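Side-chain contacts in YchF GTP-binding protein (Schizosaccharomyces pombe, PDB 1NI3), which hydrolyses ATP and, less efficiently, GTP, and negatively regulates the G2/M transition of the cell cycle: residues 12-17 against 206-211; 309-314 against 318-323; 352-357 against 367-372. All blocks are in the same frame, centred on the assembly; numbering follows the deposited sequence.

Contact 1: 12-17 against 206-211; sequences VQWGRP and GDWSNR
The indole N-H groups of W14 and W208, the two tryptophans that meet here, both turn to backbone carbonyls outside the contact: W14 NE1 donates to the O of A224 and W208 NE1 to the O of I203. With their polar edges tied down in this way, the rings meet through carbon alone. W14 CZ3, on the six-membered ring, lies 3.9 Å from W208 CD1 on the five-membered ring, and W14 CH2 follows at 4.1 Å from the same W208 CD1. The planes are inclined by 29°, yet the centroids of the W14 six-membered ring and the W208 five-membered ring stand 5.9 Å apart, so the rings are slid past each other and hardly overlap. W14 reaches over because its CG is anti to the backbone N (chi1 174°), which sends the long bicycle out from an extended loop; the length of the indole brings its six-membered ring to W208. V213 of helix 210-217 touches both indoles, and Y195 meets the W208 ring at a steep angle. The second pair sits at the start of that helix. S209 is its N-cap, its OG taking a backbone N-H of the first turn while E212 accepts from S209 N, as in a capping box. Just after it, N210 extends its amide toward V12, whose CG2 branch comes nearest N210 ND2, at 3.2 Å; V12 is poorly ordered, so little rests on that value. Since no hydrogen bond crosses between 12-17 and 206-211 and only 135 Å² is buried, the contact across these segments is one of van der Waals touch, and the polar hold on the loop comes from bonds such as W14 NE1 to A224 O and G15 N to N217 OD1.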
loop_
_atom_site.group_PDB
_atom_site.type_symbol
_atom_site.label_atom_id
_atom_site.label_comp_id
_atom_site.label_asym_id
_atom_site.label_seq_id
_atom_site.Cartn_x
_atom_site.Cartn_y
_atom_site.Cartn_z
ATOM N N VAL A 12 -5.363 4.840 16.195
ATOM C CA VAL A 12 -6.248 3.765 15.704
ATOM C C VAL A 12 -5.577 2.979 14.562
ATOM O O VAL A 12 -4.853 3.548 13.737
ATOM C CB VAL A 12 -7.618 4.300 15.165
ATOM C CG1 VAL A 12 -8.395 3.179 14.479
ATOM C CG2 VAL A 12 -8.446 4.866 16.313
ATOM N N GLN A 13 -5.818 1.668 14.527
ATOM C CA GLN A 13 -5.249 0.798 13.496
ATOM C C GLN A 13 -6.331 0.069 12.733
ATOM O O GLN A 13 -7.267 -0.473 13.316
ATOM C CB GLN A 13 -4.260 -0.196 14.106
ATOM C CG GLN A 13 -2.886 0.413 14.238
ATOM C CD GLN A 13 -2.442 1.036 12.934
ATOM O OE1 GLN A 13 -2.187 0.335 11.956
ATOM N NE2 GLN A 13 -2.382 2.364 12.902
ATOM N N TRP A 14 -6.166 0.037 11.419
ATOM C CA TRP A 14 -7.145 -0.551 10.529
ATOM C C TRP A 14 -6.503 -1.503 9.521
ATOM O O TRP A 14 -5.436 -1.220 8.993
ATOM C CB TRP A 14 -7.848 0.610 9.827
ATOM C CG TRP A 14 -8.796 0.250 8.782
ATOM C CD1 TRP A 14 -8.506 -0.177 7.532
ATOM C CD2 TRP A 14 -10.223 0.281 8.885
ATOM N NE1 TRP A 14 -9.665 -0.431 6.845
ATOM C CE2 TRP A 14 -10.740 -0.177 7.663
ATOM C CE3 TRP A 14 -11.118 0.623 9.911
ATOM C CZ2 TRP A 14 -12.108 -0.280 7.410
ATOM C CZ3 TRP A 14 -12.479 0.524 9.666
ATOM C CH2 TRP A 14 -12.962 0.057 8.427
ATOM N N GLY A 15 -7.148 -2.633 9.255
ATOM C CA GLY A 15 -6.582 -3.567 8.304
ATOM C C GLY A 15 -6.008 -4.830 8.917
ATOM O O GLY A 15 -6.170 -5.106 10.106
ATOM N N ARG A 16 -5.330 -5.605 8.084
ATOM C CA ARG A 16 -4.743 -6.863 8.507
ATOM C C ARG A 16 -3.513 -6.669 9.417
ATOM O O ARG A 16 -2.728 -5.738 9.233
ATOM C CB ARG A 16 -4.399 -7.663 7.241
ATOM C CG ARG A 16 -3.695 -8.979 7.427
ATOM C CD ARG A 16 -4.318 -10.065 6.535
ATOM N NE ARG A 16 -4.473 -9.678 5.132
ATOM C CZ ARG A 16 -5.199 -10.377 4.253
ATOM N NH1 ARG A 16 -5.827 -11.483 4.637
ATOM N NH2 ARG A 16 -5.305 -9.984 2.989
ATOM N N PRO A 17 -3.368 -7.519 10.446
ATOM C CA PRO A 17 -2.257 -7.486 11.408
ATOM C C PRO A 17 -0.925 -7.856 10.780
ATOM O O PRO A 17 -0.876 -8.679 9.858
ATOM C CB PRO A 17 -2.664 -8.529 12.447
ATOM C CG PRO A 17 -4.147 -8.466 12.415
ATOM C CD PRO A 17 -4.433 -8.408 10.932
ATOM N N GLY A 206 -16.405 4.891 6.619
ATOM C CA GLY A 206 -17.323 5.123 7.714
ATOM C C GLY A 206 -16.592 5.651 8.924
ATOM O O GLY A 206 -15.364 5.701 8.954
ATOM N N ASP A 207 -17.363 6.058 9.924
ATOM C CA ASP A 207 -16.826 6.574 11.173
ATOM C C ASP A 207 -17.120 5.496 12.206
ATOM O O ASP A 207 -18.166 5.513 12.853
ATOM C CB ASP A 207 -17.531 7.883 11.543
ATOM C CG ASP A 207 -17.081 8.432 12.883
ATOM O OD1 ASP A 207 -15.860 8.390 13.165
ATOM O OD2 ASP A 207 -17.940 8.920 13.653
ATOM N N TRP A 208 -16.196 4.553 12.352
ATOM C CA TRP A 208 -16.387 3.465 13.296
ATOM C C TRP A 208 -15.554 3.649 14.543
ATOM O O TRP A 208 -14.611 4.438 14.558
ATOM C CB TRP A 208 -16.042 2.134 12.632
ATOM C CG TRP A 208 -16.595 2.013 11.273
ATOM C CD1 TRP A 208 -15.955 2.307 10.101
ATOM C CD2 TRP A 208 -17.925 1.626 10.919
ATOM N NE1 TRP A 208 -16.806 2.126 9.036
ATOM C CE2 TRP A 208 -18.025 1.713 9.511
ATOM C CE3 TRP A 208 -19.045 1.215 11.648
ATOM C CZ2 TRP A 208 -19.204 1.409 8.824
ATOM C CZ3 TRP A 208 -20.210 0.913 10.964
ATOM C CH2 TRP A 208 -20.281 1.012 9.571
ATOM N N SER A 209 -15.912 2.909 15.585
ATOM C CA SER A 209 -15.198 2.956 16.851
ATOM C C SER A 209 -14.133 1.862 16.814
ATOM O O SER A 209 -14.152 0.999 15.930
ATOM C CB SER A 209 -16.149 2.674 18.001
ATOM O OG SER A 209 -16.609 1.346 17.933
ATOM N N ASN A 210 -13.212 1.877 17.773
ATOM C CA ASN A 210 -12.163 0.869 17.804
ATOM C C ASN A 210 -12.746 -0.546 17.794
ATOM O O ASN A 210 -12.254 -1.425 17.079
ATOM C CB ASN A 210 -11.257 1.090 19.021
ATOM C CG ASN A 210 -10.329 2.276 18.839
ATOM O OD1 ASN A 210 -9.403 2.497 19.627
ATOM N ND2 ASN A 210 -10.573 3.048 17.789
ATOM N N ARG A 211 -13.806 -0.759 18.565
ATOM C CA ARG A 211 -14.463 -2.060 18.615
ATOM C C ARG A 211 -15.018 -2.435 17.250
ATOM O O ARG A 211 -14.829 -3.551 16.780
ATOM C CB ARG A 211 -15.605 -2.017 19.627
ATOM C CG ARG A 211 -16.460 -3.263 19.646
ATOM C CD ARG A 211 -15.645 -4.461 20.072
ATOM N NE ARG A 211 -16.499 -5.621 20.272
ATOM C CZ ARG A 211 -16.263 -6.816 19.749
ATOM N NH1 ARG A 211 -15.192 -7.011 18.990
ATOM N NH2 ARG A 211 -17.106 -7.814 19.981
#

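Contact 2: 309-314 against 318-323; sequences NYFTCG and VRSWTI
Strands 309-312 and 318-323 run antiparallel, their short axes 4.6 Å apart at the closest and their directions 152° apart. Y310 with W321 and T312 with R319 are the hydrogen-bonded pairs, and W321 N to Y310 O, at 2.8 Å, is the shortest of their four backbone bonds. F311 with S320, between these two, and N309 with T322, next to Y310-W321, are the non-hydrogen-bonded pairs. On the face carrying Y310, T312, R319 and W321, the indole is the centrepiece. Its NE1 donates to T312 OG1 over 2.9 Å, with the hydroxyl lying in the ring plane; chi1 of 61° in T312 turns OG1 to that edge, and a threonine suits the place because CG2 also rests against the indole, 3.6 Å from W321 CD1. The hairpin belongs to the TGS region, whose ubiquitin-clan relatives, of β-grasp fold, likewise begin with such a hairpin; strand 384-386 flanks it beyond F311, and strand 81-90 beyond V318. W321 CB stands over one face of the Y310 ring, 4.1 Å from its centroid, in a CH-pi contact, while I323 CG2 meets the ring edge 3.8 Å from Y310 CE1. The phenol oxygen itself bonds to the carbonyl of A332. R319, fully extended, lays its guanidinium flat over W321 CZ3. On the other face, the amide of N309 donates to S320 OG, though the modelled bond is so short that its length is doubtful. F311 CD2 rests 3.7 Å from S320 CB, where a small serine lets the phenyl lie close, and the ring also packs on helix 68-77.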
loop_
_atom_site.group_PDB
_atom_site.type_symbol
_atom_site.label_atom_id
_atom_site.label_comp_id
_atom_site.label_asym_id
_atom_site.label_seq_id
_atom_site.Cartn_x
_atom_site.Cartn_y
_atom_site.Cartn_z
ATOM N N ASN A 309 9.874 2.440 9.110
ATOM C CA ASN A 309 11.050 1.592 9.185
ATOM C C ASN A 309 12.114 2.153 10.105
ATOM O O ASN A 309 12.073 3.315 10.514
ATOM C CB ASN A 309 11.657 1.455 7.798
ATOM C CG ASN A 309 12.218 2.767 7.295
ATOM O OD1 ASN A 309 11.620 3.823 7.500
ATOM N ND2 ASN A 309 13.365 2.712 6.635
ATOM N N TYR A 310 13.070 1.299 10.430
ATOM C CA TYR A 310 14.199 1.698 11.239
ATOM C C TYR A 310 15.362 1.001 10.535
ATOM O O TYR A 310 15.133 0.097 9.729
ATOM C CB TYR A 310 14.045 1.224 12.687
ATOM C CG TYR A 310 14.205 -0.257 12.923
ATOM C CD1 TYR A 310 13.099 -1.104 12.991
ATOM C CD2 TYR A 310 15.468 -0.808 13.122
ATOM C CE1 TYR A 310 13.257 -2.462 13.264
ATOM C CE2 TYR A 310 15.631 -2.157 13.387
ATOM C CZ TYR A 310 14.523 -2.975 13.460
ATOM O OH TYR A 310 14.694 -4.303 13.752
ATOM N N PHE A 311 16.600 1.413 10.795
ATOM C CA PHE A 311 17.729 0.783 10.111
ATOM C C PHE A 311 18.678 0.082 11.052
ATOM O O PHE A 311 18.559 0.180 12.264
ATOM C CB PHE A 311 18.552 1.816 9.334
ATOM C CG PHE A 311 17.733 2.815 8.591
ATOM C CD1 PHE A 311 17.316 3.982 9.208
ATOM C CD2 PHE A 311 17.362 2.581 7.271
ATOM C CE1 PHE A 311 16.543 4.903 8.521
ATOM C CE2 PHE A 311 16.588 3.498 6.578
ATOM C CZ PHE A 311 16.176 4.662 7.205
ATOM N N THR A 312 19.614 -0.651 10.467
ATOM C CA THR A 312 20.657 -1.319 11.227
ATOM C C THR A 312 21.895 -1.062 10.387
ATOM O O THR A 312 22.142 -1.741 9.391
ATOM C CB THR A 312 20.420 -2.838 11.414
ATOM O OG1 THR A 312 20.384 -3.494 10.148
ATOM C CG2 THR A 312 19.126 -3.089 12.158
ATOM N N CYS A 313 22.654 -0.042 10.777
ATOM C CA CYS A 313 23.859 0.346 10.047
ATOM C C CYS A 313 25.135 -0.297 10.580
ATOM O O CYS A 313 25.245 -0.649 11.754
ATOM C CB CYS A 313 23.991 1.856 10.090
ATOM S SG CYS A 313 22.444 2.659 9.696
ATOM N N GLY A 314 26.108 -0.432 9.690
ATOM C CA GLY A 314 27.382 -1.030 10.040
ATOM C C GLY A 314 28.288 -1.077 8.828
ATOM O O GLY A 314 27.813 -1.265 7.709
ATOM N N VAL A 318 24.024 -2.014 5.677
ATOM C CA VAL A 318 23.048 -1.032 6.092
ATOM C C VAL A 318 21.709 -1.517 5.563
ATOM O O VAL A 318 21.498 -1.555 4.348
ATOM C CB VAL A 318 23.371 0.341 5.500
ATOM C CG1 VAL A 318 22.235 1.305 5.782
ATOM C CG2 VAL A 318 24.674 0.843 6.074
ATOM N N ARG A 319 20.814 -1.901 6.466
ATOM C CA ARG A 319 19.519 -2.390 6.039
ATOM C C ARG A 319 18.313 -1.729 6.704
ATOM O O ARG A 319 18.278 -1.521 7.921
ATOM C CB ARG A 319 19.438 -3.893 6.251
ATOM C CG ARG A 319 18.091 -4.466 5.901
ATOM C CD ARG A 319 18.147 -5.968 5.833
ATOM N NE ARG A 319 16.863 -6.546 5.453
ATOM C CZ ARG A 319 16.667 -7.850 5.314
ATOM N NH1 ARG A 319 17.677 -8.682 5.527
ATOM N NH2 ARG A 319 15.475 -8.324 4.968
ATOM N N SER A 320 17.312 -1.421 5.884
ATOM C CA SER A 320 16.072 -0.794 6.344
ATOM C C SER A 320 15.052 -1.886 6.645
ATOM O O SER A 320 14.721 -2.680 5.774
ATOM C CB SER A 320 15.516 0.122 5.255
ATOM O OG SER A 320 14.312 0.711 5.665
ATOM N N TRP A 321 14.543 -1.921 7.867
ATOM C CA TRP A 321 13.569 -2.938 8.241
ATOM C C TRP A 321 12.155 -2.378 8.349
ATOM O O TRP A 321 11.918 -1.400 9.051
ATOM C CB TRP A 321 13.975 -3.589 9.566
ATOM C CG TRP A 321 15.392 -4.081 9.570
ATOM C CD1 TRP A 321 16.527 -3.334 9.745
ATOM C CD2 TRP A 321 15.830 -5.416 9.286
ATOM N NE1 TRP A 321 17.643 -4.124 9.577
ATOM C CE2 TRP A 321 17.245 -5.399 9.299
ATOM C CE3 TRP A 321 15.166 -6.617 9.015
ATOM C CZ2 TRP A 321 18.003 -6.545 9.056
ATOM C CZ3 TRP A 321 15.927 -7.759 8.770
ATOM C CH2 TRP A 321 17.335 -7.710 8.794
ATOM N N THR A 322 11.208 -2.995 7.653
ATOM C CA THR A 322 9.842 -2.499 7.712
ATOM C C THR A 322 9.097 -2.914 8.975
ATOM O O THR A 322 9.126 -4.075 9.367
ATOM C CB THR A 322 9.024 -2.975 6.510
ATOM O OG1 THR A 322 9.535 -2.375 5.315
ATOM C CG2 THR A 322 7.559 -2.598 6.677
ATOM N N ILE A 323 8.425 -1.962 9.612
ATOM C CA ILE A 323 7.648 -2.271 10.809
ATOM C C ILE A 323 6.346 -1.460 10.814
ATOM O O ILE A 323 6.196 -0.518 10.038
ATOM C CB ILE A 323 8.455 -1.991 12.114
ATOM C CG1 ILE A 323 8.887 -0.530 12.154
ATOM C CG2 ILE A 323 9.652 -2.922 12.201
ATOM C CD1 ILE A 323 8.974 0.020 13.561
#

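Contact 3: 352-357 against 367-372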
loop_
_atom_site.group_PDB
_atom_site.type_symbol
_atom_site.label_atom_id
_atom_site.label_comp_id
_atom_site.label_asym_id
_atom_site.label_seq_id
_atom_site.Cartn_x
_atom_site.Cartn_y
_atom_site.Cartn_z
ATOM N N TYR A 352 17.478 8.978 13.918
ATOM C CA TYR A 352 18.099 9.444 12.690
ATOM C C TYR A 352 18.591 10.886 12.801
ATOM O O TYR A 352 19.723 11.194 12.406
ATOM C CB TYR A 352 17.118 9.332 11.530
ATOM C CG TYR A 352 17.681 9.872 10.247
ATOM C CD1 TYR A 352 18.694 9.196 9.558
ATOM C CD2 TYR A 352 17.233 11.088 9.739
ATOM C CE1 TYR A 352 19.249 9.730 8.388
ATOM C CE2 TYR A 352 17.781 11.625 8.580
ATOM C CZ TYR A 352 18.789 10.940 7.908
ATOM O OH TYR A 352 19.338 11.492 6.770
ATOM N N GLN A 353 17.757 11.760 13.356
ATOM C CA GLN A 353 18.129 13.163 13.485
ATOM C C GLN A 353 19.429 13.382 14.257
ATOM O O GLN A 353 20.253 14.214 13.877
ATOM C CB GLN A 353 16.999 13.946 14.151
ATOM C CG GLN A 353 17.131 15.446 13.971
ATOM C CD GLN A 353 17.364 15.814 12.521
ATOM O OE1 GLN A 353 18.504 15.848 12.057
ATOM N NE2 GLN A 353 16.285 16.076 11.790
ATOM N N ASP A 354 19.615 12.636 15.341
ATOM C CA ASP A 354 20.823 12.787 16.130
ATOM C C ASP A 354 22.017 12.297 15.322
ATOM O O ASP A 354 22.999 13.025 15.148
ATOM C CB ASP A 354 20.714 12.008 17.436
ATOM C CG ASP A 354 19.532 12.442 18.262
ATOM O OD1 ASP A 354 19.208 13.659 18.223
ATOM O OD2 ASP A 354 18.930 11.575 18.949
ATOM N N LEU A 355 21.934 11.067 14.821
ATOM C CA LEU A 355 23.017 10.512 14.035
ATOM C C LEU A 355 23.319 11.413 12.854
ATOM O O LEU A 355 24.478 11.629 12.523
ATOM C CB LEU A 355 22.656 9.113 13.534
ATOM C CG LEU A 355 23.802 8.395 12.809
ATOM C CD1 LEU A 355 24.949 8.161 13.771
ATOM C CD2 LEU A 355 23.321 7.070 12.254
ATOM N N PHE A 356 22.278 11.947 12.220
ATOM C CA PHE A 356 22.486 12.814 11.064
ATOM C C PHE A 356 23.154 14.118 11.453
ATOM O O PHE A 356 23.833 14.752 10.637
ATOM C CB PHE A 356 21.170 13.146 10.375
ATOM C CG PHE A 356 21.299 14.219 9.335
ATOM C CD1 PHE A 356 22.024 13.993 8.170
ATOM C CD2 PHE A 356 20.741 15.474 9.543
ATOM C CE1 PHE A 356 22.197 15.011 7.221
ATOM C CE2 PHE A 356 20.907 16.495 8.602
ATOM C CZ PHE A 356 21.636 16.264 7.444
ATOM N N ASP A 357 22.950 14.532 12.699
ATOM C CA ASP A 357 23.547 15.777 13.174
ATOM C C ASP A 357 24.979 15.604 13.678
ATOM O O ASP A 357 25.736 16.573 13.734
ATOM C CB ASP A 357 22.675 16.398 14.274
ATOM C CG ASP A 357 21.342 16.892 13.745
ATOM O OD1 ASP A 357 21.319 17.556 12.680
ATOM O OD2 ASP A 357 20.310 16.632 14.397
ATOM N N ALA A 367 27.305 12.771 23.233
ATOM C CA ALA A 367 26.299 13.777 23.565
ATOM C C ALA A 367 25.079 13.106 24.201
ATOM O O ALA A 367 23.988 13.680 24.260
ATOM C CB ALA A 367 25.888 14.543 22.314
ATOM N N GLY A 368 25.276 11.876 24.672
ATOM C CA GLY A 368 24.203 11.135 25.314
ATOM C C GLY A 368 23.131 10.615 24.372
ATOM O O GLY A 368 22.286 9.799 24.768
ATOM N N LYS A 369 23.162 11.084 23.127
ATOM C CA LYS A 369 22.185 10.678 22.128
ATOM C C LYS A 369 22.244 9.203 21.746
ATOM O O LYS A 369 21.616 8.797 20.770
ATOM C CB LYS A 369 22.324 11.555 20.883
ATOM C CG LYS A 369 21.395 12.768 20.894
ATOM C CD LYS A 369 21.489 13.554 22.204
ATOM C CE LYS A 369 20.238 14.426 22.446
ATOM N NZ LYS A 369 19.976 15.474 21.402
ATOM N N TYR A 370 22.989 8.394 22.492
ATOM C CA TYR A 370 23.012 6.969 22.186
ATOM C C TYR A 370 22.081 6.309 23.182
ATOM O O TYR A 370 22.491 5.477 23.997
ATOM C CB TYR A 370 24.407 6.379 22.330
ATOM C CG TYR A 370 24.526 4.971 21.761
ATOM C CD1 TYR A 370 24.659 4.756 20.388
ATOM C CD2 TYR A 370 24.561 3.861 22.602
ATOM C CE1 TYR A 370 24.833 3.472 19.873
ATOM C CE2 TYR A 370 24.727 2.572 22.104
ATOM C CZ TYR A 370 24.874 2.381 20.741
ATOM O OH TYR A 370 25.091 1.113 20.257
ATOM N N LEU A 371 20.819 6.709 23.101
ATOM C CA LEU A 371 19.760 6.221 23.978
ATOM C C LEU A 371 19.678 4.702 24.154
ATOM O O LEU A 371 20.134 3.932 23.308
ATOM C CB LEU A 371 18.424 6.744 23.457
ATOM C CG LEU A 371 18.450 8.208 22.976
ATOM C CD1 LEU A 371 17.055 8.616 22.536
ATOM C CD2 LEU A 371 18.944 9.140 24.087
ATOM N N THR A 372 19.091 4.282 25.272
ATOM C CA THR A 372 18.906 2.860 25.569
ATOM C C THR A 372 17.446 2.617 25.904
ATOM O O THR A 372 16.991 2.974 26.990
ATOM C CB THR A 372 19.728 2.385 26.782
ATOM O OG1 THR A 372 21.124 2.508 26.494
ATOM C CG2 THR A 372 19.406 0.915 27.096
#
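D354, on helix 352-358 of the TGS region, faces K369 in the loop that runs from helix 361-366 into strand 372-374, so the contact links a helix to the return of the chain toward the small antiparallel sheet. The electrostatic part is a long salt bridge, D354 OD1 to K369 NZ at 3.7 Å, better read as attraction between opposite charges than as a tight bond. An aspartate suits this position also because the first turn of a helix probably welcomes a negative charge. The van der Waals part is made by the lysine's own methylenes, which cross the aspartate at about a right angle: K369 CG sits over the face of the carboxylate, 3.4 Å from D354 OD2, and K369 CB is 3.8 Å from D354 CB. A chain bent at chi2 (50°) and again at chi4 (-61°) brings the ammonium group back to the same acid that its CG covers. With an alanine in place of D354, K369 would probably lose its charge mate and the flat group under its methylenes, and its end would be set free to swing. On the loop side the backbone sets the course. G368, at a positive phi of 73°, turns the chain out of the helix ending before A367, and in the turn that follows L371 N makes a weak hydrogen bond to K369 O at 3.2 Å.

Overall arrangement
Along the chain the three contacts follow in series, each closing before the next opens. Contact 1, beside helix 210-217 on the ATPase domain, has its centre 28 Å from that of contact 2 and 34 Å from that of contact 3. Contacts 2 and 3 both lie in the TGS region, 16 Å apart between centres and about 5 Å between nearest atoms, and share neighbours: helix 68-77 packs on F311 as well as on Y352 and L355, while strand 384-386 borders both. R324, on the hairpin strand of contact 2, bonds to Q13 and R16 of segment 12-17. Through R324 the N-terminal loop probably helps tie the TGS region to the part of the chain around helix 210-217.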